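Local coordinates for hydroxyethylphosphonate dioxygenase (Streptomyces albus, PDB 6B9R), which catalyses the iron- and oxygen-dependent cleavage of the carbon-carbon bond of 2-hydroxyethylphosphonate, yielding hydroxymethylphosphonate and formate, at the interface of chains A and B. Coordinates in Å, arbitrary orientation; residue numbers count along the deposited sequence, not the author numbering. Chains: chain A/B, Hydroxyethylphosphonate dioxygenase.

Contact 1: the interface of chains A and B. Residues chain A 65, 70-72, 222; chain B 78-79, 118.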
ATOM      1  N   ALA A  65       5.366  12.187 -18.433  1.00 16.03           N
ATOM      2  CA  ALA A  65       5.171  10.744 -18.549  1.00 16.49           C
ATOM      3  C   ALA A  65       5.740  10.175 -19.842  1.00 22.10           C
ATOM      4  O   ALA A  65       5.989   8.966 -19.910  1.00 18.73           O
ATOM      5  CB  ALA A  65       3.685  10.383 -18.448  1.00 16.64           C
ATOM      6  N   LEU A  70       7.917   7.633 -15.638  1.00 15.82           N
ATOM      7  CA  LEU A  70       6.897   7.726 -14.604  1.00 16.20           C
ATOM      8  C   LEU A  70       5.537   7.923 -15.262  1.00 15.46           C
ATOM      9  O   LEU A  70       5.418   8.063 -16.488  1.00 18.08           O
ATOM     10  CB  LEU A  70       7.206   8.847 -13.600  1.00 20.97           C
ATOM     11  CG  LEU A  70       7.544  10.267 -14.076  1.00 25.70           C
ATOM     12  CD1 LEU A  70       6.413  10.967 -14.837  1.00 20.57           C
ATOM     13  CD2 LEU A  70       7.957  11.101 -12.880  1.00 25.35           C
ATOM     14  N   ASN A  71       4.503   7.930 -14.419  1.00 15.46           N
ATOM     15  CA  ASN A  71       3.122   8.033 -14.846  1.00 17.55           C
ATOM     16  C   ASN A  71       2.545   9.389 -14.478  1.00 15.69           C
ATOM     17  O   ASN A  71       2.979  10.025 -13.514  1.00 17.64           O
ATOM     18  CB  ASN A  71       2.290   6.925 -14.200  1.00 17.50           C
ATOM     19  CG  ASN A  71       2.873   5.582 -14.465  1.00 16.15           C
ATOM     20  OD1 ASN A  71       2.735   5.048 -15.566  1.00 19.38           O
ATOM     21  ND2 ASN A  71       3.578   5.034 -13.478  1.00 16.70           N
ATOM     22  N   GLU A  72       1.561   9.819 -15.270  1.00 15.85           N
ATOM     23  CA  GLU A  72       0.813  11.022 -14.937  1.00 16.54           C
ATOM     24  C   GLU A  72       0.316  10.959 -13.498  1.00 25.61           C
ATOM     25  O   GLU A  72       0.359  11.955 -12.767  1.00 20.11           O
ATOM     26  CB  GLU A  72      -0.355  11.192 -15.910  1.00 16.13           C
ATOM     27  CG  GLU A  72       0.044  11.386 -17.380  1.00 16.76           C
ATOM     28  CD  GLU A  72       0.146  10.073 -18.158  1.00 27.71           C
ATOM     29  OE1 GLU A  72       0.155   8.992 -17.526  1.00 27.67           O
ATOM     30  OE2 GLU A  72       0.222  10.127 -19.405  1.00 31.11           O
ATOM     31  N   THR A 222      -1.425  -3.954 -15.195  1.00 17.99           N
ATOM     32  CA  THR A 222      -0.456  -4.017 -16.295  1.00 18.17           C
ATOM     33  C   THR A 222       0.197  -5.381 -16.419  1.00 23.89           C
ATOM     34  O   THR A 222       0.624  -5.753 -17.518  1.00 24.00           O
ATOM     35  CB  THR A 222       0.670  -2.987 -16.147  1.00 17.96           C
ATOM     36  OG1 THR A 222       1.474  -3.298 -14.995  1.00 17.77           O
ATOM     37  CG2 THR A 222       0.122  -1.560 -16.069  1.00 18.54           C
TER
ATOM     38  N   ILE B  78      -1.819   3.256 -14.998  1.00 18.74           N
ATOM     39  CA  ILE B  78      -0.401   3.450 -15.232  1.00 18.11           C
ATOM     40  C   ILE B  78      -0.059   2.874 -16.601  1.00 19.83           C
ATOM     41  O   ILE B  78      -0.843   2.151 -17.209  1.00 21.13           O
ATOM     42  CB  ILE B  78       0.479   2.844 -14.110  1.00 19.17           C
ATOM     43  CG1 ILE B  78       0.387   1.327 -14.082  1.00 18.59           C
ATOM     44  CG2 ILE B  78       0.116   3.444 -12.751  1.00 18.46           C
ATOM     45  CD1 ILE B  78       1.535   0.697 -13.296  1.00 20.48           C
ATOM     46  N   HIS B  79       1.123   3.222 -17.104  1.00 15.07           N
ATOM     47  CA  HIS B  79       1.579   2.746 -18.405  1.00 14.52           C
ATOM     48  C   HIS B  79       2.207   1.362 -18.300  1.00 20.69           C
ATOM     49  O   HIS B  79       2.902   1.050 -17.331  1.00 20.32           O
ATOM     50  CB  HIS B  79       2.603   3.722 -18.985  1.00 15.08           C
ATOM     51  CG  HIS B  79       2.031   5.063 -19.311  1.00 22.54           C
ATOM     52  ND1 HIS B  79       1.753   5.459 -20.601  1.00 26.44           N
ATOM     53  CD2 HIS B  79       1.675   6.099 -18.514  1.00 21.90           C
ATOM     54  CE1 HIS B  79       1.258   6.685 -20.584  1.00 32.86           C
ATOM     55  NE2 HIS B  79       1.203   7.097 -19.332  1.00 25.56           N
ATOM     56  N   ARG B 118       7.814   2.379 -15.775  1.00 13.79           N
ATOM     57  CA  ARG B 118       6.655   3.022 -15.179  1.00 17.40           C
ATOM     58  C   ARG B 118       5.859   2.058 -14.319  1.00 14.07           C
ATOM     59  O   ARG B 118       4.979   2.494 -13.570  1.00 16.78           O
ATOM     60  CB  ARG B 118       5.779   3.627 -16.284  1.00 14.14           C
ATOM     61  CG  ARG B 118       6.537   4.710 -17.078  1.00 13.92           C
ATOM     62  CD  ARG B 118       5.755   5.175 -18.316  1.00 14.75           C
ATOM     63  NE  ARG B 118       6.483   6.209 -19.056  1.00 18.69           N
ATOM     64  CZ  ARG B 118       7.479   5.962 -19.905  1.00 21.98           C
ATOM     65  NH1 ARG B 118       7.885   4.714 -20.112  1.00 21.54           N
ATOM     66  NH2 ARG B 118       8.071   6.964 -20.549  1.00 19.18           N
TER

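Contact 2: the interface of chains A and B. Residues chain A 233, 241, 297-299; chain B 294, 429.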
ATOM      1  N   LEU A 233      -2.248 -15.448  -2.445  1.00 27.97           N
ATOM      2  CA  LEU A 233      -1.908 -16.286  -1.302  1.00 27.80           C
ATOM      3  C   LEU A 233      -3.185 -16.651  -0.554  1.00 33.36           C
ATOM      4  O   LEU A 233      -3.982 -15.768  -0.218  1.00 29.79           O
ATOM      5  CB  LEU A 233      -0.953 -15.562  -0.350  1.00 24.33           C
ATOM      6  CG  LEU A 233       0.499 -15.327  -0.747  1.00 27.73           C
ATOM      7  CD1 LEU A 233       1.168 -14.478   0.327  1.00 22.96           C
ATOM      8  CD2 LEU A 233       1.217 -16.656  -0.926  1.00 30.36           C
ATOM      9  N   MET A 241       3.408 -19.131   2.339  1.00 18.92           N
ATOM     10  CA  MET A 241       4.135 -17.939   2.755  1.00 18.78           C
ATOM     11  C   MET A 241       5.625 -18.229   2.889  1.00 20.62           C
ATOM     12  O   MET A 241       6.465 -17.473   2.391  1.00 16.71           O
ATOM     13  CB  MET A 241       3.548 -17.449   4.077  1.00 20.49           C
ATOM     14  CG  MET A 241       4.056 -16.125   4.609  1.00 28.89           C
ATOM     15  SD  MET A 241       3.383 -14.755   3.662  1.00 42.24           S
ATOM     16  CE  MET A 241       4.836 -14.437   2.700  1.00 20.86           C
ATOM     17  N   LEU A 297       3.824 -15.042   9.109  1.00 22.93           N
ATOM     18  CA  LEU A 297       2.491 -15.305   9.636  1.00 20.70           C
ATOM     19  C   LEU A 297       1.445 -14.861   8.621  1.00 23.68           C
ATOM     20  O   LEU A 297       1.608 -13.835   7.960  1.00 21.38           O
ATOM     21  CB  LEU A 297       2.274 -14.575  10.960  1.00 20.31           C
ATOM     22  CG  LEU A 297       3.128 -15.043  12.139  1.00 20.63           C
ATOM     23  CD1 LEU A 297       2.714 -14.280  13.390  1.00 22.32           C
ATOM     24  CD2 LEU A 297       2.952 -16.544  12.346  1.00 22.95           C
ATOM     25  N   VAL A 298       0.377 -15.642   8.494  1.00 21.65           N
ATOM     26  CA  VAL A 298      -0.675 -15.400   7.516  1.00 20.95           C
ATOM     27  C   VAL A 298      -1.981 -15.239   8.279  1.00 23.85           C
ATOM     28  O   VAL A 298      -2.291 -16.071   9.133  1.00 24.29           O
ATOM     29  CB  VAL A 298      -0.794 -16.540   6.487  1.00 29.77           C
ATOM     30  CG1 VAL A 298      -1.781 -16.171   5.387  1.00 26.02           C
ATOM     31  CG2 VAL A 298       0.567 -16.870   5.895  1.00 25.14           C
ATOM     32  N   PRO A 299      -2.771 -14.208   8.017  1.00 25.97           N
ATOM     33  CA  PRO A 299      -4.040 -14.080   8.730  1.00 24.57           C
ATOM     34  C   PRO A 299      -4.997 -15.172   8.301  1.00 25.23           C
ATOM     35  O   PRO A 299      -4.942 -15.675   7.177  1.00 27.92           O
ATOM     36  CB  PRO A 299      -4.547 -12.696   8.313  1.00 25.43           C
ATOM     37  CG  PRO A 299      -3.959 -12.500   6.967  1.00 28.02           C
ATOM     38  CD  PRO A 299      -2.587 -13.124   7.043  1.00 30.23           C
TER
ATOM     39  N   ARG B 294       0.290 -11.748  13.745  1.00 17.10           N
ATOM     40  CA  ARG B 294       1.067 -10.931  12.816  1.00 18.56           C
ATOM     41  C   ARG B 294       0.913  -9.436  13.100  1.00 21.99           C
ATOM     42  O   ARG B 294       1.881  -8.669  12.986  1.00 21.53           O
ATOM     43  CB  ARG B 294       0.647 -11.270  11.377  1.00 21.39           C
ATOM     44  CG  ARG B 294       1.339 -10.480  10.257  1.00 26.59           C
ATOM     45  CD  ARG B 294       0.749 -10.814   8.855  1.00 26.60           C
ATOM     46  NE  ARG B 294       1.371  -9.993   7.804  1.00 29.43           N
ATOM     47  CZ  ARG B 294       2.258 -10.431   6.906  1.00 39.45           C
ATOM     48  NH1 ARG B 294       2.633 -11.712   6.875  1.00 34.47           N
ATOM     49  NH2 ARG B 294       2.780  -9.582   6.021  1.00 31.87           N
ATOM     50  N   PHE B 429      -2.878 -11.657   0.103  1.00 23.46           N
ATOM     51  CA  PHE B 429      -3.913 -12.358   0.874  1.00 22.91           C
ATOM     52  C   PHE B 429      -5.299 -12.045   0.326  1.00 23.14           C
ATOM     53  O   PHE B 429      -6.168 -12.927   0.244  1.00 23.85           O
ATOM     54  CB  PHE B 429      -3.882 -11.966   2.353  1.00 25.23           C
ATOM     55  CG  PHE B 429      -2.576 -12.211   3.041  1.00 29.41           C
ATOM     56  CD1 PHE B 429      -1.808 -13.317   2.745  1.00 31.07           C
ATOM     57  CD2 PHE B 429      -2.124 -11.317   4.007  1.00 30.35           C
ATOM     58  CE1 PHE B 429      -0.605 -13.535   3.399  1.00 31.12           C
ATOM     59  CE2 PHE B 429      -0.916 -11.521   4.655  1.00 34.43           C
ATOM     60  CZ  PHE B 429      -0.161 -12.639   4.352  1.00 30.97           C
TER

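Contact 3: the interface of chains A and B. Residues chain A 318, 330, 345, 358, 416, 418; chain B 248-250.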
ATOM      1  N   TRP A 318     -19.076  -3.532  25.806  1.00 17.80           N
ATOM      2  CA  TRP A 318     -18.274  -3.022  26.907  1.00 19.19           C
ATOM      3  C   TRP A 318     -18.425  -1.510  26.971  1.00 14.75           C
ATOM      4  O   TRP A 318     -18.947  -0.875  26.052  1.00 18.78           O
ATOM      5  CB  TRP A 318     -16.798  -3.430  26.783  1.00 18.49           C
ATOM      6  CG  TRP A 318     -16.031  -2.786  25.656  1.00 16.32           C
ATOM      7  CD1 TRP A 318     -15.102  -1.792  25.771  1.00 18.03           C
ATOM      8  CD2 TRP A 318     -16.104  -3.109  24.258  1.00 14.20           C
ATOM      9  NE1 TRP A 318     -14.599  -1.474  24.532  1.00 21.06           N
ATOM     10  CE2 TRP A 318     -15.202  -2.261  23.586  1.00 17.20           C
ATOM     11  CE3 TRP A 318     -16.864  -4.016  23.508  1.00 17.76           C
ATOM     12  CZ2 TRP A 318     -15.022  -2.300  22.198  1.00 17.63           C
ATOM     13  CZ3 TRP A 318     -16.693  -4.060  22.136  1.00 22.28           C
ATOM     14  CH2 TRP A 318     -15.769  -3.199  21.489  1.00 18.42           C
ATOM     15  N   PHE A 330     -20.030   0.398  23.882  1.00 16.05           N
ATOM     16  CA  PHE A 330     -19.721  -0.074  22.541  1.00 14.01           C
ATOM     17  C   PHE A 330     -20.268  -1.477  22.333  1.00 17.23           C
ATOM     18  O   PHE A 330     -20.257  -2.296  23.256  1.00 17.95           O
ATOM     19  CB  PHE A 330     -18.216  -0.099  22.286  1.00 14.99           C
ATOM     20  CG  PHE A 330     -17.536   1.236  22.392  1.00 20.55           C
ATOM     21  CD1 PHE A 330     -17.919   2.308  21.596  1.00 25.02           C
ATOM     22  CD2 PHE A 330     -16.461   1.401  23.249  1.00 19.65           C
ATOM     23  CE1 PHE A 330     -17.251   3.534  21.683  1.00 21.68           C
ATOM     24  CE2 PHE A 330     -15.795   2.619  23.335  1.00 20.40           C
ATOM     25  CZ  PHE A 330     -16.199   3.685  22.555  1.00 20.62           C
ATOM     26  N   LEU A 345     -18.533  -0.560  15.034  1.00 14.24           N
ATOM     27  CA  LEU A 345     -19.110  -0.414  16.363  1.00 14.11           C
ATOM     28  C   LEU A 345     -20.473   0.254  16.319  1.00 14.99           C
ATOM     29  O   LEU A 345     -20.690   1.207  15.567  1.00 16.52           O
ATOM     30  CB  LEU A 345     -18.208   0.419  17.279  1.00 18.27           C
ATOM     31  CG  LEU A 345     -16.821  -0.158  17.555  1.00 20.28           C
ATOM     32  CD1 LEU A 345     -15.922   0.910  18.192  1.00 20.71           C
ATOM     33  CD2 LEU A 345     -16.931  -1.371  18.450  1.00 20.99           C
ATOM     34  N   LEU A 358     -12.008  10.365  22.695  1.00 21.09           N
ATOM     35  CA  LEU A 358     -11.597   9.047  22.236  1.00 16.56           C
ATOM     36  C   LEU A 358     -10.123   9.073  21.840  1.00 25.32           C
ATOM     37  O   LEU A 358      -9.650  10.069  21.283  1.00 20.76           O
ATOM     38  CB  LEU A 358     -12.448   8.603  21.047  1.00 22.37           C
ATOM     39  CG  LEU A 358     -13.899   8.288  21.416  1.00 21.02           C
ATOM     40  CD1 LEU A 358     -14.681   7.831  20.201  1.00 30.53           C
ATOM     41  CD2 LEU A 358     -13.878   7.204  22.478  1.00 21.69           C
ATOM     42  N   MET A 416     -20.395   3.495  13.873  1.00 18.95           N
ATOM     43  CA  MET A 416     -19.011   3.891  13.618  1.00 18.83           C
ATOM     44  C   MET A 416     -18.313   2.803  12.811  1.00 18.29           C
ATOM     45  O   MET A 416     -18.303   1.630  13.209  1.00 20.60           O
ATOM     46  CB  MET A 416     -18.253   4.153  14.934  1.00 20.81           C
ATOM     47  CG  MET A 416     -16.730   4.316  14.804  1.00 19.01           C
ATOM     48  SD  MET A 416     -15.912   4.444  16.427  1.00 22.56           S
ATOM     49  CE  MET A 416     -16.191   6.156  16.846  1.00 25.80           C
ATOM     50  N   ARG A 418     -14.510   2.237  11.165  1.00 17.67           N
ATOM     51  CA  ARG A 418     -13.131   2.692  11.102  1.00 17.69           C
ATOM     52  C   ARG A 418     -12.379   1.748  10.180  1.00 17.37           C
ATOM     53  O   ARG A 418     -12.521   0.528  10.298  1.00 18.36           O
ATOM     54  CB  ARG A 418     -12.493   2.694  12.493  1.00 17.99           C
ATOM     55  CG  ARG A 418     -13.448   3.101  13.600  1.00 18.29           C
ATOM     56  CD  ARG A 418     -12.808   2.877  14.958  1.00 21.30           C
ATOM     57  NE  ARG A 418     -12.603   4.134  15.662  1.00 18.91           N
ATOM     58  CZ  ARG A 418     -11.722   4.293  16.646  1.00 19.63           C
ATOM     59  NH1 ARG A 418     -10.944   3.279  17.018  1.00 19.16           N
ATOM     60  NH2 ARG A 418     -11.615   5.470  17.248  1.00 19.53           N
TER
ATOM     61  N   ALA B 248      -7.355   1.187  18.022  1.00 13.73           N
ATOM     62  CA  ALA B 248      -8.219   0.896  16.882  1.00 13.73           C
ATOM     63  C   ALA B 248      -9.474   0.142  17.309  1.00 19.15           C
ATOM     64  O   ALA B 248     -10.534   0.302  16.691  1.00 17.30           O
ATOM     65  CB  ALA B 248      -7.455   0.095  15.830  1.00 15.42           C
ATOM     66  N   ARG B 249      -9.372  -0.686  18.347  1.00 13.72           N
ATOM     67  CA  ARG B 249     -10.513  -1.471  18.813  1.00 16.72           C
ATOM     68  C   ARG B 249     -11.290  -0.794  19.932  1.00 18.74           C
ATOM     69  O   ARG B 249     -12.359  -1.289  20.305  1.00 17.33           O
ATOM     70  CB  ARG B 249     -10.047  -2.846  19.297  1.00 18.19           C
ATOM     71  CG  ARG B 249      -9.544  -3.760  18.184  1.00 21.61           C
ATOM     72  CD  ARG B 249     -10.642  -4.028  17.177  1.00 19.97           C
ATOM     73  NE  ARG B 249     -10.253  -5.132  16.321  1.00 23.36           N
ATOM     74  CZ  ARG B 249      -9.812  -4.995  15.079  1.00 28.79           C
ATOM     75  NH1 ARG B 249      -9.739  -3.788  14.527  1.00 22.21           N
ATOM     76  NH2 ARG B 249      -9.459  -6.070  14.390  1.00 25.36           N
ATOM     77  N   LEU B 250     -10.781   0.313  20.470  1.00 13.83           N
ATOM     78  CA  LEU B 250     -11.390   1.006  21.601  1.00 15.93           C
ATOM     79  C   LEU B 250     -11.505   0.089  22.814  1.00 19.16           C
ATOM     80  O   LEU B 250     -12.458   0.175  23.595  1.00 18.57           O
ATOM     81  CB  LEU B 250     -12.744   1.619  21.212  1.00 23.44           C
ATOM     82  CG  LEU B 250     -12.534   2.954  20.472  1.00 20.06           C
ATOM     83  CD1 LEU B 250     -13.750   3.440  19.679  1.00 18.08           C
ATOM     84  CD2 LEU B 250     -12.119   4.012  21.463  1.00 21.13           C
TER

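Contact 4: the interface of chains A and B. Residues chain A 318; chain B 250-251, 255, 259.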
ATOM      1  N   TRP A 318     -19.076  -3.532  25.806  1.00 17.80           N
ATOM      2  CA  TRP A 318     -18.274  -3.022  26.907  1.00 19.19           C
ATOM      3  C   TRP A 318     -18.425  -1.510  26.971  1.00 14.75           C
ATOM      4  O   TRP A 318     -18.947  -0.875  26.052  1.00 18.78           O
ATOM      5  CB  TRP A 318     -16.798  -3.430  26.783  1.00 18.49           C
ATOM      6  CG  TRP A 318     -16.031  -2.786  25.656  1.00 16.32           C
ATOM      7  CD1 TRP A 318     -15.102  -1.792  25.771  1.00 18.03           C
ATOM      8  CD2 TRP A 318     -16.104  -3.109  24.258  1.00 14.20           C
ATOM      9  NE1 TRP A 318     -14.599  -1.474  24.532  1.00 21.06           N
ATOM     10  CE2 TRP A 318     -15.202  -2.261  23.586  1.00 17.20           C
ATOM     11  CE3 TRP A 318     -16.864  -4.016  23.508  1.00 17.76           C
ATOM     12  CZ2 TRP A 318     -15.022  -2.300  22.198  1.00 17.63           C
ATOM     13  CZ3 TRP A 318     -16.693  -4.060  22.136  1.00 22.28           C
ATOM     14  CH2 TRP A 318     -15.769  -3.199  21.489  1.00 18.42           C
TER
ATOM     15  N   LEU B 250     -10.781   0.313  20.470  1.00 13.83           N
ATOM     16  CA  LEU B 250     -11.390   1.006  21.601  1.00 15.93           C
ATOM     17  C   LEU B 250     -11.505   0.089  22.814  1.00 19.16           C
ATOM     18  O   LEU B 250     -12.458   0.175  23.595  1.00 18.57           O
ATOM     19  CB  LEU B 250     -12.744   1.619  21.212  1.00 23.44           C
ATOM     20  CG  LEU B 250     -12.534   2.954  20.472  1.00 20.06           C
ATOM     21  CD1 LEU B 250     -13.750   3.440  19.679  1.00 18.08           C
ATOM     22  CD2 LEU B 250     -12.119   4.012  21.463  1.00 21.13           C
ATOM     23  N   THR B 251     -10.518  -0.784  22.979  1.00 17.78           N
ATOM     24  CA  THR B 251     -10.377  -1.587  24.183  1.00 19.40           C
ATOM     25  C   THR B 251      -9.452  -0.876  25.156  1.00 18.23           C
ATOM     26  O   THR B 251      -8.307  -0.551  24.814  1.00 20.66           O
ATOM     27  CB  THR B 251      -9.802  -2.973  23.873  1.00 21.13           C
ATOM     28  OG1 THR B 251      -8.546  -2.836  23.181  1.00 20.50           O
ATOM     29  CG2 THR B 251     -10.772  -3.812  23.043  1.00 19.17           C
ATOM     30  N   GLU B 255     -10.360  -3.768  29.632  1.00 18.35           N
ATOM     31  CA  GLU B 255     -11.196  -4.621  28.787  1.00 18.07           C
ATOM     32  C   GLU B 255     -10.360  -5.660  28.053  1.00 17.43           C
ATOM     33  O   GLU B 255     -10.798  -6.802  27.876  1.00 15.77           O
ATOM     34  CB  GLU B 255     -12.006  -3.786  27.780  1.00 18.81           C
ATOM     35  CG  GLU B 255     -12.732  -4.604  26.668  1.00 20.79           C
ATOM     36  CD  GLU B 255     -13.848  -5.531  27.174  1.00 28.39           C
ATOM     37  OE1 GLU B 255     -14.311  -6.408  26.398  1.00 25.31           O
ATOM     38  OE2 GLU B 255     -14.270  -5.385  28.331  1.00 18.97           O
ATOM     39  N   ARG B 259     -10.768  -9.702  28.346  1.00 19.01           N
ATOM     40  CA  ARG B 259     -10.987 -10.633  27.239  1.00 17.68           C
ATOM     41  C   ARG B 259      -9.900 -11.692  27.159  1.00 17.24           C
ATOM     42  O   ARG B 259     -10.170 -12.845  26.814  1.00 18.62           O
ATOM     43  CB  ARG B 259     -11.030  -9.882  25.911  1.00 16.03           C
ATOM     44  CG  ARG B 259     -12.181  -8.929  25.746  1.00 19.80           C
ATOM     45  CD  ARG B 259     -12.111  -8.339  24.348  1.00 20.49           C
ATOM     46  NE  ARG B 259     -13.060  -7.254  24.169  1.00 21.15           N
ATOM     47  CZ  ARG B 259     -13.231  -6.616  23.019  1.00 25.81           C
ATOM     48  NH1 ARG B 259     -12.530  -6.974  21.940  1.00 24.35           N
ATOM     49  NH2 ARG B 259     -14.111  -5.631  22.942  1.00 22.76           N
TER

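Contact 1: the interface of chains A and B
Extended loop backbone at A:Asn71 (psi 152°) and B:His79 (psi 143°) brings the two chains of this cupin-family non-haem iron dioxygenase together just before the 3-10 helix 72-75 of chain A. The A:Asn71 amide works at both ends. Its OD1 accepts an almost straight bond from B:His79 N (2.9 Å), which comes from above the carbonyl plane, while ND2 donates within the amide plane to a lone pair of B:Arg118 O (2.9 Å). Both bonds together fix the rotation of the amide. Beside it, the A:Glu72 chain bends at chi2 (91°) and turns its carboxylate nearly coplanar with the B:His79 imidazole. NE2 of B:His79 is thereby shared, on the syn side, between OE1 (2.8 Å) and OE2 (3.2 Å) of A:Glu72. An extended B:Arg118 chain passes A:Leu70 and grips A:Ala65 O, near the end of helix 58-67, side-on with NE (2.9 Å) and NH2 (3.0 Å). A leucine in place of B:Arg118 would probably leave A:Ala65 O without the NE and NH2 donors and the end of helix 58-67 less firmly tied to the partner. Farther along, the methyl CG2 of A:Thr222 packs crosswise on CG1 of B:Ile78 (3.5 Å).

Contact 2: the interface of chains A and B
The ring of B:Phe429, on helix 425-433, meets A:Pro299 face-on: CD of the proline sits above the aromatic plane, 3.6 Å from the centroid of the B:Phe429 ring, in a CH-pi contact offset toward the CE2 side. Around the opposite rim, CE1 of B:Phe429 touches the methyl CG1 of A:Val298 (3.5 Å) and CD1 of A:Leu233 (3.7 Å), and the sulfur of A:Met241 lies more loosely across the same edge. Losing the B:Phe429 ring to an alanine is likely to open a gap among these aliphatic groups and leave the proline without its aromatic partner. Next to the ring, B:Arg294 is extended as far as NE, with CG opposite the backbone N (chi1 179°), and NH1 bonds to A:Leu297 O at 2.6 Å, almost in line with the carbonyl bond. The guanidinium of B:Arg294 also has CE2 of B:Phe429 over its centre, and the two side chains of chain B may steady one another. Nearer its backbone, CB of B:Arg294 packs on CB of A:Leu297 (3.7 Å). The segment A:Leu297 to A:Pro299, which belongs to the Cro/C1-type helix-turn-helix region of chain A, is thus held between a helix and a 3-10 helix of chain B, a clasp that probably stabilises the two-chain assembly.

Contact 3: the interface of chains A and B
Apolar packing centres on B:Leu250, whose side chain is inserted among residues carried largely by the beta-strands of chain A. Its CD1 methyl meets CD1 of A:Leu345 at 3.7 Å and CZ of A:Phe330 at 3.8 Å, with the sulfur of A:Met416 somewhat farther off. The other methyl, CD2, touches CD2 of A:Leu358 (3.8 Å), the two side chains crossing at about a right angle. The flat guanidinium of A:Arg418 forms one wall, its centre under CD1 of B:Leu250, 3.7 Å from CZ of A:Arg418.

Hydrogen bonds flank the plug on two sides. The indole NE1 of A:Trp318 donates to B:Leu250 O (2.9 Å), which lies in the ring plane, although the donor stands above the plane of the carbonyl. A bend at chi3 (115°) of A:Arg418 carries NH1 to B:Ala248 O (3.0 Å), and this donor too rises from the carbonyl plane, by 57°. The same guanidinium therefore both covers the leucine and caps a carbonyl at the end of helix 238-249.

Support comes from A:Phe330, whose CB backs one face of the A:Trp318 indole, and from the backbone of B:Leu250, which adopts a left-handed conformation where the helix ends. The site plugs the loop after this helix into the beta-strand region of the partner, probably locking the relative orientation of the two chains.

Contact 4: the interface of chains A and B
A chi1 of 69° sets CG of A:Trp318 between the backbone N and the carbonyl carbon and turns one face of the indole to helix 253-260 of chain B, where a bend at chi2 (66°) folds B:Glu255 toward it and B:Arg259 extends from CG to NE. The arginine delivers NH2 over the six-membered ring of A:Trp318, 3.1 Å from the ring centroid, as a cation-pi contact. Its guanidinium stands almost upright on the indole, the planes being 85° apart, so that the nitrogen end rather than the flat of the group meets the aromatic face.

B:Glu255 covers the same face nearer the five-membered ring and the indole stem. Its carboxylate runs nearly parallel to the ring plane, with CD 3.6 Å from CB of A:Trp318, and CG rests 3.8 Å from CD1 of A:Trp318. The two charged residues, one helical turn apart, are paired by a straight salt-bridging hydrogen bond from B:Arg259 NE to the anti lone pair of B:Glu255 OE1 (2.7 Å). That bond lies in the guanidinium plane and probably holds NH2 over the tryptophan, while CG2 of B:Thr251 lies against one guanidinium face. The carboxylate would be expected to offset the charge of the arginine as it approaches the indole.

With the indole NH already tied to B:Leu250, edge and face of A:Trp318 are both engaged, and the residue fastens strand 317-320 to a helix of the partner's Cro/C1-type region.

Contacts 3 and 4 are neighbours, their C-alpha centres about 9 Å apart, and share A:Trp318 and B:Leu250; together they bind the beta-strand region of chain A to helices 238-249 and 253-260 of chain B. Contact 2 lies about 25 Å from contact 3 and involves the same helical region, helix 238-249 now contributing from chain A. Contact 1, about 30 Å from contact 2 and 45 Å from contact 4, sets helices 58-67, 72-75 and 215-223 of chain A against loops of chain B. Two-fold symmetry repeats every contact with the chains exchanged, so the extended, interlocked interface is consistent with a stable dimer.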